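Local coordinates for probable ABC transporter phosphite binding protein PhnD1 (Prochlorococcus marinus str. MIT 9301, PDB 5LQ5) that binds inorganic phosphite strongly, and methylphosphonate and phosphate only very weakly, probably as the solute-binding subunit of an ABC transporter, at residues F23-K28 with H240-D245; L100-I105 with K112-L117; M132-L137 with R268-I273; E225-I230 with F252-S257. All blocks are in the same frame, centred on the assembly; numbering follows the deposited sequence.

Contact 1. Residues F23-K28 with H240-D245; sequences FNLFSK and HKQILD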
loop_
_atom_site.group_PDB
_atom_site.type_symbol
_atom_site.label_atom_id
_atom_site.label_comp_id
_atom_site.label_asym_id
_atom_site.label_seq_id
_atom_site.Cartn_x
_atom_site.Cartn_y
_atom_site.Cartn_z
ATOM N N PHE A 23 0.704 -13.089 3.780
ATOM C CA PHE A 23 1.433 -12.851 5.035
ATOM C C PHE A 23 1.621 -14.085 5.895
ATOM O O PHE A 23 2.610 -14.213 6.614
ATOM C CB PHE A 23 0.862 -11.640 5.780
ATOM C CG PHE A 23 1.107 -10.378 5.036
ATOM C CD1 PHE A 23 2.398 -9.855 4.913
ATOM C CD2 PHE A 23 0.065 -9.735 4.376
ATOM C CE1 PHE A 23 2.628 -8.746 4.150
ATOM C CE2 PHE A 23 0.293 -8.596 3.637
ATOM C CZ PHE A 23 1.574 -8.107 3.516
ATOM N N ASN A 24 0.737 -15.054 5.737
ATOM C CA ASN A 24 0.964 -16.352 6.397
ATOM C C ASN A 24 2.146 -17.088 5.730
ATOM O O ASN A 24 2.990 -17.683 6.446
ATOM C CB ASN A 24 -0.290 -17.227 6.382
ATOM C CG ASN A 24 -1.384 -16.744 7.332
ATOM O OD1 ASN A 24 -1.135 -16.143 8.380
ATOM N ND2 ASN A 24 -2.636 -17.065 6.985
ATOM N N LEU A 25 2.232 -17.067 4.404
ATOM C CA LEU A 25 3.367 -17.749 3.721
ATOM C C LEU A 25 4.713 -17.090 4.058
ATOM O O LEU A 25 5.711 -17.745 4.358
ATOM C CB LEU A 25 3.185 -17.751 2.208
ATOM C CG LEU A 25 2.171 -18.729 1.639
ATOM C CD1 LEU A 25 2.012 -18.470 0.151
ATOM C CD2 LEU A 25 2.591 -20.179 1.894
ATOM N N PHE A 26 4.700 -15.761 4.069
ATOM C CA PHE A 26 5.872 -14.950 4.466
ATOM C C PHE A 26 6.328 -15.303 5.886
ATOM O O PHE A 26 7.515 -15.566 6.138
ATOM C CB PHE A 26 5.486 -13.465 4.391
ATOM C CG PHE A 26 6.605 -12.516 4.748
ATOM C CD1 PHE A 26 7.588 -12.181 3.825
ATOM C CD2 PHE A 26 6.657 -11.951 6.011
ATOM C CE1 PHE A 26 8.616 -11.304 4.159
ATOM C CE2 PHE A 26 7.677 -11.089 6.359
ATOM C CZ PHE A 26 8.652 -10.748 5.432
ATOM N N SER A 27 5.378 -15.322 6.799
ATOM C CA SER A 27 5.642 -15.607 8.213
ATOM C C SER A 27 6.262 -16.987 8.416
ATOM O O SER A 27 7.185 -17.160 9.189
ATOM C CB SER A 27 4.379 -15.447 9.062
ATOM O OG SER A 27 3.980 -14.071 9.063
ATOM N N LYS A 28 5.762 -17.958 7.678
ATOM C CA LYS A 28 6.266 -19.334 7.810
ATOM C C LYS A 28 7.720 -19.451 7.342
ATOM O O LYS A 28 8.528 -20.136 7.965
ATOM C CB LYS A 28 5.354 -20.343 7.089
ATOM C CG LYS A 28 4.130 -20.733 7.916
ATOM C CD LYS A 28 3.194 -21.653 7.143
ATOM C CE LYS A 28 1.839 -21.798 7.831
ATOM N NZ LYS A 28 1.772 -22.968 8.745
ATOM N N HIS A 240 10.316 -19.546 -1.966
ATOM C CA HIS A 240 10.547 -18.092 -2.002
ATOM C C HIS A 240 9.768 -17.462 -3.121
ATOM O O HIS A 240 9.192 -16.404 -2.961
ATOM C CB HIS A 240 12.003 -17.758 -2.169
ATOM C CG HIS A 240 12.829 -18.194 -1.020
ATOM N ND1 HIS A 240 14.135 -17.805 -0.843
ATOM C CD2 HIS A 240 12.503 -18.926 0.067
ATOM C CE1 HIS A 240 14.589 -18.305 0.289
ATOM N NE2 HIS A 240 13.625 -19.005 0.848
ATOM N N LYS A 241 9.735 -18.172 -4.242
ATOM C CA LYS A 241 8.993 -17.725 -5.435
ATOM C C LYS A 241 7.506 -17.498 -5.135
ATOM O O LYS A 241 6.925 -16.490 -5.554
ATOM C CB LYS A 241 9.145 -18.746 -6.568
ATOM C CG LYS A 241 8.746 -18.233 -7.938
ATOM C CD LYS A 241 8.774 -19.352 -8.977
ATOM C CE LYS A 241 8.649 -18.803 -10.388
ATOM N NZ LYS A 241 7.396 -18.015 -10.589
ATOM N N GLN A 242 6.927 -18.431 -4.389
ATOM C CA GLN A 242 5.506 -18.392 -4.025
ATOM C C GLN A 242 5.221 -17.121 -3.262
ATOM O O GLN A 242 4.180 -16.492 -3.471
ATOM C CB GLN A 242 5.108 -19.545 -3.119
ATOM C CG GLN A 242 4.925 -20.888 -3.790
ATOM C CD GLN A 242 4.532 -21.960 -2.787
ATOM O OE1 GLN A 242 4.241 -21.663 -1.620
ATOM N NE2 GLN A 242 4.526 -23.212 -3.230
ATOM N N ILE A 243 6.138 -16.769 -2.363
ATOM C CA ILE A 243 5.991 -15.526 -1.561
ATOM C C ILE A 243 6.175 -14.312 -2.465
ATOM O O ILE A 243 5.344 -13.397 -2.488
ATOM C CB ILE A 243 7.006 -15.484 -0.382
ATOM C CG1 ILE A 243 6.635 -16.516 0.679
ATOM C CG2 ILE A 243 7.045 -14.114 0.283
ATOM C CD1 ILE A 243 7.815 -16.989 1.525
ATOM N N LEU A 244 7.294 -14.286 -3.172
ATOM C CA LEU A 244 7.663 -13.155 -4.052
ATOM C C LEU A 244 6.603 -12.855 -5.115
ATOM O O LEU A 244 6.262 -11.687 -5.374
ATOM C CB LEU A 244 9.048 -13.352 -4.690
ATOM C CG LEU A 244 10.242 -13.214 -3.722
ATOM C CD1 LEU A 244 11.469 -13.923 -4.245
ATOM C CD2 LEU A 244 10.573 -11.756 -3.427
ATOM N N ASP A 245 6.043 -13.911 -5.687
ATOM C CA ASP A 245 4.951 -13.755 -6.684
ATOM C C ASP A 245 3.701 -13.063 -6.068
ATOM O O ASP A 245 3.016 -12.278 -6.728
ATOM C CB ASP A 245 4.529 -15.100 -7.275
ATOM C CG ASP A 245 5.547 -15.684 -8.266
ATOM O OD1 ASP A 245 6.513 -14.984 -8.693
ATOM O OD2 ASP A 245 5.348 -16.868 -8.629
#
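Ile243 turns its CG1 branch anti to its own carbonyl carbon (chi1 -70°), which sends the CG1-CD1 arm along the backbone of Leu25, while the CG2 methyl, anti to the backbone N, is left to meet Phe26. Phe26 in turn has its ring anti to its backbone N (chi1 -179°), and the two side chains cross at about a right angle. The touch is at the rim of the ring, near its plane, where CD1 of Phe26 lies 4.1 Å from CG2 of Ile243. The other branch works against main chain as much as side chain: Ile243 CD1 comes to 3.6 Å from Leu25 O, and Ile243 CG1 to 4.0 Å from Leu25 CB. Farther out, Leu25 CD2 passes Gln242 OE1 at 4.2 Å, a loose contact with a poorly ordered amide. Helices 16-34 and 238-246 meet here, their local axes 9.4 Å apart with a crossing angle of -141°, and Phe26 stacks on Trp208 of the six-stranded sheet. Cut back to an alanine here, the Ile243 side chain would probably leave a gap against Leu25 and no methyl at the Phe26 ring edge. A hydrogen bond between His240 NE2 and Glu29 OE2 adds a polar link between the same helices. Between the two segments themselves the contact is almost wholly apolar, joined by van der Waals fit around one branched side chain.

Contact 2. Residues L100-I105 with K112-L117; sequences LELNSI and KKLKNL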
loop_
_atom_site.group_PDB
_atom_site.type_symbol
_atom_site.label_atom_id
_atom_site.label_comp_id
_atom_site.label_asym_id
_atom_site.label_seq_id
_atom_site.Cartn_x
_atom_site.Cartn_y
_atom_site.Cartn_z
ATOM N N LEU A 100 -19.847 5.696 -18.659
ATOM C CA LEU A 100 -19.644 7.134 -18.885
ATOM C C LEU A 100 -19.203 7.466 -20.307
ATOM O O LEU A 100 -19.271 8.619 -20.745
ATOM C CB LEU A 100 -18.551 7.668 -17.998
ATOM C CG LEU A 100 -18.738 7.658 -16.497
ATOM C CD1 LEU A 100 -17.386 8.084 -15.972
ATOM C CD2 LEU A 100 -19.778 8.655 -16.053
ATOM N N GLU A 101 -18.675 6.458 -20.983
ATOM C CA GLU A 101 -18.106 6.618 -22.337
ATOM C C GLU A 101 -17.077 7.746 -22.379
ATOM O O GLU A 101 -17.030 8.544 -23.303
ATOM C CB GLU A 101 -19.212 6.807 -23.376
ATOM C CG GLU A 101 -19.920 5.490 -23.630
ATOM C CD GLU A 101 -21.176 5.597 -24.467
ATOM O OE1 GLU A 101 -21.598 6.713 -24.837
ATOM O OE2 GLU A 101 -21.758 4.533 -24.750
ATOM N N LEU A 102 -16.244 7.784 -21.352
ATOM C CA LEU A 102 -15.201 8.798 -21.248
ATOM C C LEU A 102 -13.925 8.243 -21.811
ATOM O O LEU A 102 -13.472 7.169 -21.393
ATOM C CB LEU A 102 -14.926 9.175 -19.780
ATOM C CG LEU A 102 -15.313 10.512 -19.165
ATOM C CD1 LEU A 102 -14.605 10.560 -17.817
ATOM C CD2 LEU A 102 -14.953 11.748 -19.975
ATOM N N ASN A 103 -13.320 8.981 -22.728
ATOM C CA ASN A 103 -12.047 8.563 -23.311
ATOM C C ASN A 103 -10.910 8.771 -22.333
ATOM O O ASN A 103 -10.933 9.698 -21.535
ATOM C CB ASN A 103 -11.782 9.330 -24.611
ATOM C CG ASN A 103 -12.792 8.976 -25.696
ATOM O OD1 ASN A 103 -13.193 7.816 -25.831
ATOM N ND2 ASN A 103 -13.223 9.972 -26.461
ATOM N N SER A 104 -9.945 7.855 -22.377
ATOM C CA SER A 104 -8.695 7.971 -21.591
ATOM C C SER A 104 -7.939 9.230 -21.956
ATOM O O SER A 104 -8.067 9.755 -23.060
ATOM C CB SER A 104 -7.803 6.726 -21.698
ATOM O OG SER A 104 -7.319 6.514 -23.010
ATOM N N ILE A 105 -7.132 9.672 -21.018
ATOM C CA ILE A 105 -6.311 10.878 -21.140
ATOM C C ILE A 105 -4.813 10.532 -21.098
ATOM O O ILE A 105 -4.410 9.461 -20.623
ATOM C CB ILE A 105 -6.669 11.947 -20.090
ATOM C CG1 ILE A 105 -6.549 11.377 -18.660
ATOM C CG2 ILE A 105 -8.079 12.476 -20.335
ATOM C CD1 ILE A 105 -6.474 12.432 -17.595
ATOM N N LYS A 112 -9.499 17.157 -15.175
ATOM C CA LYS A 112 -10.681 18.043 -15.141
ATOM C C LYS A 112 -11.974 17.371 -15.600
ATOM O O LYS A 112 -13.075 17.779 -15.185
ATOM C CB LYS A 112 -10.448 19.336 -15.966
ATOM C CG LYS A 112 -9.893 20.488 -15.147
ATOM C CD LYS A 112 -9.373 21.625 -16.017
ATOM C CE LYS A 112 -9.630 22.996 -15.398
ATOM N NZ LYS A 112 -9.290 23.107 -13.950
ATOM N N LYS A 113 -11.850 16.354 -16.448
ATOM C CA LYS A 113 -13.027 15.575 -16.924
ATOM C C LYS A 113 -13.716 14.782 -15.780
ATOM O O LYS A 113 -14.821 14.286 -15.919
ATOM C CB LYS A 113 -12.647 14.646 -18.083
ATOM C CG LYS A 113 -12.262 15.391 -19.364
ATOM C CD LYS A 113 -11.754 14.451 -20.437
ATOM C CE LYS A 113 -10.923 15.150 -21.506
ATOM N NZ LYS A 113 -10.439 14.207 -22.564
ATOM N N LEU A 114 -13.062 14.705 -14.622
ATOM C CA LEU A 114 -13.664 14.014 -13.462
ATOM C C LEU A 114 -14.543 14.870 -12.573
ATOM O O LEU A 114 -15.217 14.380 -11.647
ATOM C CB LEU A 114 -12.587 13.294 -12.661
ATOM C CG LEU A 114 -11.772 12.274 -13.468
ATOM C CD1 LEU A 114 -10.699 11.646 -12.598
ATOM C CD2 LEU A 114 -12.625 11.172 -14.095
ATOM N N LYS A 115 -14.542 16.164 -12.834
ATOM C CA LYS A 115 -15.415 17.083 -12.096
ATOM C C LYS A 115 -16.897 16.696 -12.293
ATOM O O LYS A 115 -17.287 16.231 -13.362
ATOM C CB LYS A 115 -15.174 18.522 -12.544
ATOM C CG LYS A 115 -13.827 19.105 -12.153
ATOM C CD LYS A 115 -13.803 20.586 -12.524
ATOM C CE LYS A 115 -12.707 21.370 -11.839
ATOM N NZ LYS A 115 -13.014 22.816 -11.957
ATOM N N ASN A 116 -17.689 16.892 -11.234
ATOM C CA ASN A 116 -19.131 16.573 -11.215
ATOM C C ASN A 116 -19.435 15.085 -11.435
ATOM O O ASN A 116 -20.528 14.717 -11.864
ATOM C CB ASN A 116 -19.933 17.463 -12.187
ATOM C CG ASN A 116 -21.436 17.556 -11.824
ATOM O OD1 ASN A 116 -21.834 17.643 -10.632
ATOM N ND2 ASN A 116 -22.285 17.556 -12.864
ATOM N N LEU A 117 -18.447 14.227 -11.147
ATOM C CA LEU A 117 -18.663 12.779 -11.127
ATOM C C LEU A 117 -18.621 12.318 -9.686
ATOM O O LEU A 117 -18.086 13.015 -8.805
ATOM C CB LEU A 117 -17.611 12.031 -11.940
ATOM C CG LEU A 117 -17.585 12.298 -13.450
ATOM C CD1 LEU A 117 -16.493 11.450 -14.092
ATOM C CD2 LEU A 117 -18.929 11.994 -14.088
#
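Leu102 overlaps Lys113 with one methyl and the leucines Leu114 and Leu117 with the other, crossing the Lys113 side chain at a slant: its CD2 sits 4.2 Å from Lys113 CB, while its CD1 lies 4.3 Å from both Leu114 CD2 and Leu117 CD1. Leu100 and Leu117 reach toward each other tip to tip, and both pairs of like-named methyls meet, with Leu100 CD1 4.0 Å from Leu117 CD1 and CD2 of Leu100 equally far from CD2 of Leu117. Beyond Leu102, Lys113 runs out extended past CG and slides by Ile105 in the opposite direction. The last part of the chain passes one methyl: Ile105 CG2 is 3.7 Å from the ammonium nitrogen Lys113 NZ, with Lys113 CE and CD also close by. That methyl is turned to the lysine because CG1 of Ile105 takes the crowded position between backbone N and carbonyl carbon (chi1 57°). A type II beta turn from Leu114 to Leu117 brings its two end leucines onto the same apolar patch. Both segments belong to the surface connection between strands 92-97 and 119-121 of the five-stranded sheet. The side chains of Leu102, Ile105 and Leu114 all touch Phe197 of edge strand 194-199, and Leu114 also reaches Phe94 and Val96 on strand 92-97.

Contact 3. Residues M132-L137 with R268-I273; sequences MPEYFL and RKLNKI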
loop_
_atom_site.group_PDB
_atom_site.type_symbol
_atom_site.label_atom_id
_atom_site.label_comp_id
_atom_site.label_asym_id
_atom_site.label_seq_id
_atom_site.Cartn_x
_atom_site.Cartn_y
_atom_site.Cartn_z
ATOM N N MET A 132 -1.420 10.554 -3.298
ATOM C CA MET A 132 -0.884 10.939 -4.596
ATOM C C MET A 132 -1.993 11.274 -5.601
ATOM O O MET A 132 -1.894 12.286 -6.278
ATOM C CB MET A 132 0.131 9.919 -5.056
ATOM C CG MET A 132 1.375 9.863 -4.139
ATOM S SD MET A 132 2.198 11.431 -3.765
ATOM C CE MET A 132 2.640 11.911 -5.429
ATOM N N PRO A 133 -3.072 10.472 -5.661
ATOM C CA PRO A 133 -4.210 10.878 -6.509
ATOM C C PRO A 133 -4.738 12.281 -6.228
ATOM O O PRO A 133 -4.966 13.064 -7.181
ATOM C CB PRO A 133 -5.248 9.791 -6.221
ATOM C CG PRO A 133 -4.393 8.548 -6.065
ATOM C CD PRO A 133 -3.214 9.042 -5.260
ATOM N N GLU A 134 -4.897 12.626 -4.947
ATOM C CA GLU A 134 -5.352 13.973 -4.570
ATOM C C GLU A 134 -4.343 15.063 -5.001
ATOM O O GLU A 134 -4.734 16.112 -5.527
ATOM C CB GLU A 134 -5.684 14.098 -3.075
ATOM C CG GLU A 134 -6.351 15.436 -2.753
ATOM C CD GLU A 134 -7.035 15.538 -1.393
ATOM O OE1 GLU A 134 -6.972 14.604 -0.581
ATOM O OE2 GLU A 134 -7.627 16.611 -1.131
ATOM N N TYR A 135 -3.065 14.807 -4.742
ATOM C CA TYR A 135 -1.998 15.696 -5.193
ATOM C C TYR A 135 -2.098 15.991 -6.692
ATOM O O TYR A 135 -2.035 17.148 -7.109
ATOM C CB TYR A 135 -0.626 15.094 -4.819
ATOM C CG TYR A 135 0.584 15.889 -5.187
ATOM C CD1 TYR A 135 0.948 17.014 -4.449
ATOM C CD2 TYR A 135 1.418 15.459 -6.192
ATOM C CE1 TYR A 135 2.091 17.721 -4.772
ATOM C CE2 TYR A 135 2.568 16.134 -6.518
ATOM C CZ TYR A 135 2.901 17.255 -5.800
ATOM O OH TYR A 135 4.047 17.905 -6.142
ATOM N N PHE A 136 -2.244 14.944 -7.488
ATOM C CA PHE A 136 -2.323 15.086 -8.960
ATOM C C PHE A 136 -3.605 15.770 -9.420
ATOM O O PHE A 136 -3.590 16.651 -10.302
ATOM C CB PHE A 136 -2.114 13.767 -9.671
ATOM C CG PHE A 136 -0.760 13.144 -9.438
ATOM C CD1 PHE A 136 0.421 13.857 -9.638
ATOM C CD2 PHE A 136 -0.685 11.837 -9.003
ATOM C CE1 PHE A 136 1.654 13.254 -9.410
ATOM C CE2 PHE A 136 0.539 11.229 -8.775
ATOM C CZ PHE A 136 1.715 11.930 -8.974
ATOM N N LEU A 137 -4.715 15.402 -8.787
ATOM C CA LEU A 137 -6.003 16.073 -9.049
ATOM C C LEU A 137 -5.860 17.579 -8.833
ATOM O O LEU A 137 -6.241 18.411 -9.674
ATOM C CB LEU A 137 -7.111 15.527 -8.148
ATOM C CG LEU A 137 -7.685 14.185 -8.609
ATOM C CD1 LEU A 137 -8.368 13.458 -7.465
ATOM C CD2 LEU A 137 -8.663 14.374 -9.757
ATOM N N ARG A 268 2.281 16.590 4.632
ATOM C CA ARG A 268 2.118 17.813 5.413
ATOM C C ARG A 268 1.225 18.830 4.699
ATOM O O ARG A 268 0.358 19.461 5.308
ATOM C CB ARG A 268 3.461 18.463 5.678
ATOM C CG ARG A 268 4.350 17.703 6.636
ATOM C CD ARG A 268 5.642 18.477 6.844
ATOM N NE ARG A 268 6.583 17.657 7.579
ATOM C CZ ARG A 268 7.859 17.977 7.781
ATOM N NH1 ARG A 268 8.340 19.160 7.384
ATOM N NH2 ARG A 268 8.655 17.126 8.410
ATOM N N LYS A 269 1.467 18.995 3.400
ATOM C CA LYS A 269 0.731 19.984 2.622
ATOM C C LYS A 269 -0.760 19.674 2.563
ATOM O O LYS A 269 -1.594 20.561 2.584
ATOM C CB LYS A 269 1.278 20.072 1.214
ATOM C CG LYS A 269 0.861 21.372 0.514
ATOM C CD LYS A 269 1.462 21.452 -0.865
ATOM C CE LYS A 269 0.763 20.505 -1.801
ATOM N NZ LYS A 269 -0.426 21.209 -2.376
ATOM N N LEU A 270 -1.080 18.379 2.542
ATOM C CA LEU A 270 -2.489 17.943 2.508
ATOM C C LEU A 270 -3.071 17.632 3.899
ATOM O O LEU A 270 -4.175 17.093 4.021
ATOM C CB LEU A 270 -2.609 16.740 1.572
ATOM C CG LEU A 270 -2.454 17.057 0.070
ATOM C CD1 LEU A 270 -2.544 15.770 -0.725
ATOM C CD2 LEU A 270 -3.463 18.052 -0.459
ATOM N N ASN A 271 -2.335 17.987 4.946
ATOM C CA ASN A 271 -2.755 17.784 6.321
ATOM C C ASN A 271 -3.093 16.321 6.636
ATOM O O ASN A 271 -4.046 16.007 7.376
ATOM C CB ASN A 271 -3.916 18.725 6.716
ATOM C CG ASN A 271 -4.109 18.796 8.227
ATOM O OD1 ASN A 271 -3.159 18.588 8.997
ATOM N ND2 ASN A 271 -5.334 19.040 8.671
ATOM N N LYS A 272 -2.251 15.443 6.107
ATOM C CA LYS A 272 -2.444 13.995 6.222
ATOM C C LYS A 272 -1.399 13.243 6.990
ATOM O O LYS A 272 -1.361 12.019 6.968
ATOM C CB LYS A 272 -2.717 13.370 4.847
ATOM C CG LYS A 272 -4.169 13.505 4.393
ATOM C CD LYS A 272 -5.225 12.996 5.369
ATOM C CE LYS A 272 -4.929 11.592 5.869
ATOM N NZ LYS A 272 -5.883 11.157 6.905
ATOM N N ILE A 273 -0.578 13.950 7.742
ATOM C CA ILE A 273 0.373 13.279 8.602
ATOM C C ILE A 273 -0.390 12.789 9.859
ATOM O O ILE A 273 -0.188 11.695 10.367
ATOM C CB ILE A 273 1.538 14.222 8.963
ATOM C CG1 ILE A 273 2.376 14.551 7.739
ATOM C CG2 ILE A 273 2.389 13.572 10.032
ATOM C CD1 ILE A 273 2.967 13.357 7.027
#
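Leu270 meets helix 127-139 just where helix 261-269 ends in a Schellman motif, with Asn271 at positive phi as the C-prime residue: Lys272 N bonds Gly267 O, and Asn271 N bonds Arg268 O at 3.1 Å. Leu270 is the first residue to leave helical geometry, and its side chain faces the other segment. The contact across is of van der Waals kind, in two places: a leucine methyl on a helix backbone, and a lysine carbon at an aromatic edge. In the first, Leu270 CG stands anti to its carbonyl carbon (chi1 -72°), and the CD1 methyl it carries is set against the backbone and the root of the neighbouring side chain, 4.2 Å from Tyr135 N and 4.3 Å from Glu134 CB. The same leucine also touches Leu131 and Asn138 of helix 127-139. Tyr135 in turn packs on Ile266, and the buried Met132 on Ile263 and Ile266, so helix 261-269 also touches this segment through the turns before Arg268. Polar groups are settled elsewhere. The carboxylate of Glu134 makes a salt bridge from OE1 to Arg130 NE within its own helix, and Lys272 NZ bonds Asn125 OD1. Helix 127-139 starts at the phosphite pocket, to which Thr127 belongs; the Glu134 side chain is about 13 Å from the bound ion. In the second place, Lys269 CE lies at the ring edge of Tyr135, near its plane, 4.3 Å from Tyr135 CE1.

Contact 4. Residues E225-I230 with F252-S257; sequences ELKSVI and FIKAES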
loop_
_atom_site.group_PDB
_atom_site.type_symbol
_atom_site.label_atom_id
_atom_site.label_comp_id
_atom_site.label_asym_id
_atom_site.label_seq_id
_atom_site.Cartn_x
_atom_site.Cartn_y
_atom_site.Cartn_z
ATOM N N GLU A 225 19.879 -9.991 10.943
ATOM C CA GLU A 225 19.529 -11.332 10.402
ATOM C C GLU A 225 18.163 -11.266 9.684
ATOM O O GLU A 225 17.981 -11.783 8.575
ATOM C CB GLU A 225 19.467 -12.370 11.522
ATOM C CG GLU A 225 19.323 -13.814 11.038
ATOM C CD GLU A 225 19.085 -14.824 12.156
ATOM O OE1 GLU A 225 18.848 -14.429 13.324
ATOM O OE2 GLU A 225 19.107 -16.031 11.842
ATOM N N LEU A 226 17.209 -10.609 10.333
ATOM C CA LEU A 226 15.863 -10.399 9.762
ATOM C C LEU A 226 15.910 -9.662 8.407
ATOM O O LEU A 226 15.307 -10.077 7.413
ATOM C CB LEU A 226 15.000 -9.617 10.781
ATOM C CG LEU A 226 13.609 -9.136 10.310
ATOM C CD1 LEU A 226 12.743 -10.312 9.933
ATOM C CD2 LEU A 226 12.931 -8.311 11.384
ATOM N N LYS A 227 16.665 -8.583 8.374
ATOM C CA LYS A 227 16.827 -7.807 7.144
ATOM C C LYS A 227 17.455 -8.681 6.039
ATOM O O LYS A 227 16.992 -8.724 4.892
ATOM C CB LYS A 227 17.652 -6.573 7.449
ATOM C CG LYS A 227 17.889 -5.667 6.282
ATOM C CD LYS A 227 18.552 -4.371 6.738
ATOM C CE LYS A 227 19.058 -3.584 5.553
ATOM N NZ LYS A 227 19.542 -2.225 5.956
ATOM N N SER A 228 18.470 -9.436 6.437
ATOM C CA SER A 228 19.166 -10.378 5.544
ATOM C C SER A 228 18.232 -11.428 4.944
ATOM O O SER A 228 18.250 -11.673 3.743
ATOM C CB SER A 228 20.315 -11.057 6.296
ATOM O OG SER A 228 21.188 -11.694 5.393
ATOM N N VAL A 229 17.385 -12.012 5.775
ATOM C CA VAL A 229 16.427 -13.020 5.287
ATOM C C VAL A 229 15.520 -12.427 4.213
ATOM O O VAL A 229 15.298 -13.009 3.159
ATOM C CB VAL A 229 15.588 -13.618 6.440
ATOM C CG1 VAL A 229 14.384 -14.419 5.954
ATOM C CG2 VAL A 229 16.483 -14.464 7.336
ATOM N N ILE A 230 15.009 -11.239 4.484
ATOM C CA ILE A 230 14.060 -10.603 3.547
ATOM C C ILE A 230 14.781 -10.221 2.232
ATOM O O ILE A 230 14.280 -10.472 1.139
ATOM C CB ILE A 230 13.360 -9.390 4.209
ATOM C CG1 ILE A 230 12.461 -9.860 5.387
ATOM C CG2 ILE A 230 12.548 -8.604 3.184
ATOM C CD1 ILE A 230 11.899 -8.732 6.250
ATOM N N PHE A 252 13.228 -8.457 -2.938
ATOM C CA PHE A 252 13.250 -7.280 -2.065
ATOM C C PHE A 252 14.633 -6.642 -2.103
ATOM O O PHE A 252 15.613 -7.328 -2.298
ATOM C CB PHE A 252 12.893 -7.630 -0.624
ATOM C CG PHE A 252 11.443 -7.991 -0.419
ATOM C CD1 PHE A 252 10.466 -7.011 -0.367
ATOM C CD2 PHE A 252 11.065 -9.303 -0.283
ATOM C CE1 PHE A 252 9.131 -7.369 -0.186
ATOM C CE2 PHE A 252 9.756 -9.664 -0.098
ATOM C CZ PHE A 252 8.772 -8.696 -0.025
ATOM N N ILE A 253 14.671 -5.338 -1.896
ATOM C CA ILE A 253 15.874 -4.508 -1.915
ATOM C C ILE A 253 15.884 -3.581 -0.704
ATOM O O ILE A 253 14.860 -3.379 -0.041
ATOM C CB ILE A 253 15.969 -3.643 -3.201
ATOM C CG1 ILE A 253 14.819 -2.637 -3.280
ATOM C CG2 ILE A 253 15.988 -4.531 -4.438
ATOM C CD1 ILE A 253 15.017 -1.595 -4.363
ATOM N N LYS A 254 17.037 -2.986 -0.459
ATOM C CA LYS A 254 17.234 -2.056 0.648
ATOM C C LYS A 254 16.391 -0.770 0.459
ATOM O O LYS A 254 16.092 -0.334 -0.650
ATOM C CB LYS A 254 18.711 -1.668 0.827
ATOM C CG LYS A 254 19.556 -2.853 1.218
ATOM C CD LYS A 254 20.985 -2.456 1.479
ATOM C CE LYS A 254 21.867 -3.684 1.427
ATOM N NZ LYS A 254 23.290 -3.353 1.691
ATOM N N ALA A 255 16.021 -0.197 1.587
ATOM C CA ALA A 255 15.249 1.032 1.626
ATOM C C ALA A 255 15.718 1.843 2.804
ATOM O O ALA A 255 16.007 1.283 3.857
ATOM C CB ALA A 255 13.768 0.714 1.762
ATOM N N GLU A 256 15.779 3.162 2.657
ATOM C CA GLU A 256 16.146 4.023 3.785
ATOM C C GLU A 256 15.121 5.131 3.991
ATOM O O GLU A 256 14.411 5.504 3.054
ATOM C CB GLU A 256 17.555 4.612 3.638
ATOM C CG GLU A 256 17.837 5.360 2.351
ATOM C CD GLU A 256 19.241 5.953 2.312
ATOM O OE1 GLU A 256 20.080 5.583 3.162
ATOM O OE2 GLU A 256 19.517 6.787 1.421
ATOM N N SER A 257 15.071 5.632 5.230
ATOM C CA SER A 257 14.115 6.675 5.659
ATOM C C SER A 257 14.170 7.947 4.814
ATOM O O SER A 257 13.140 8.543 4.573
ATOM C CB SER A 257 14.257 7.043 7.150
ATOM O OG SER A 257 15.491 7.660 7.432
HETATM O O HOH W 1 17.084 -1.460 4.161
#
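The ring of Phe252 carries the CG2 methyl of Ile230 over one face, an off-centre CH-pi contact with CG2 4.2 Å from the ring centroid and 29° off its normal. The methyl sits over the near end of the ring, Ile230 CG2 being 3.8 Å from Phe252 CG. Ile230 O approaches the same end obliquely and lies 3.6 Å from Phe252 CB. Two further aromatic rings, Trp208 and Phe247, meet Phe252 edge-to-face. CG2 of Ile230 is anti to its backbone N while CG1 is anti to the carbonyl carbon (chi1 -65°), which puts the smaller branch on the phenyl ring. Without the Phe252 ring, as with an alanine here, the Ile230 methyl is likely to lose its aromatic partner and Trp208 and Phe247 theirs. Farther along, two lysine chains pass and a single water takes part. Lys227, fully extended, brings CE to 4.4 Å from Lys254 CG, and its NZ gives a weak bond to a water that also accepts from Ala255 N at 3.1 Å. Lys227 NZ and Lys254 NZ are 5.8 Å apart, though Lys254 is poorly ordered. The chemistry therefore divides into a buried apolar end, where the Ile230 methyl packs on the aromatic ring, and a more exposed end, where a water weakly held by Lys227 links helix to chain.

In the fold
Contacts 1 and 4 belong to the half of the protein built on the six-stranded sheet, contact 2 to the half built on the five-stranded one, as expected for a two-lobed periplasmic binding protein with phosphite held between the lobes. Contacts 1 and 4 have centres about 15 Å apart and touch through Phe26 with Ile230 and Leu244 with Phe252; their segments alternate along the chain, interlocking helices 16-34, 222-231 and 238-246 with strand 252-253. Contact 2 is nested within the loop closed by contact 1, their centres about 39 Å apart. Contact 3, its centre about 21 Å from that of contact 2, brings the late helix 261-269 back onto helix 127-139, whose first residues line the phosphite pocket.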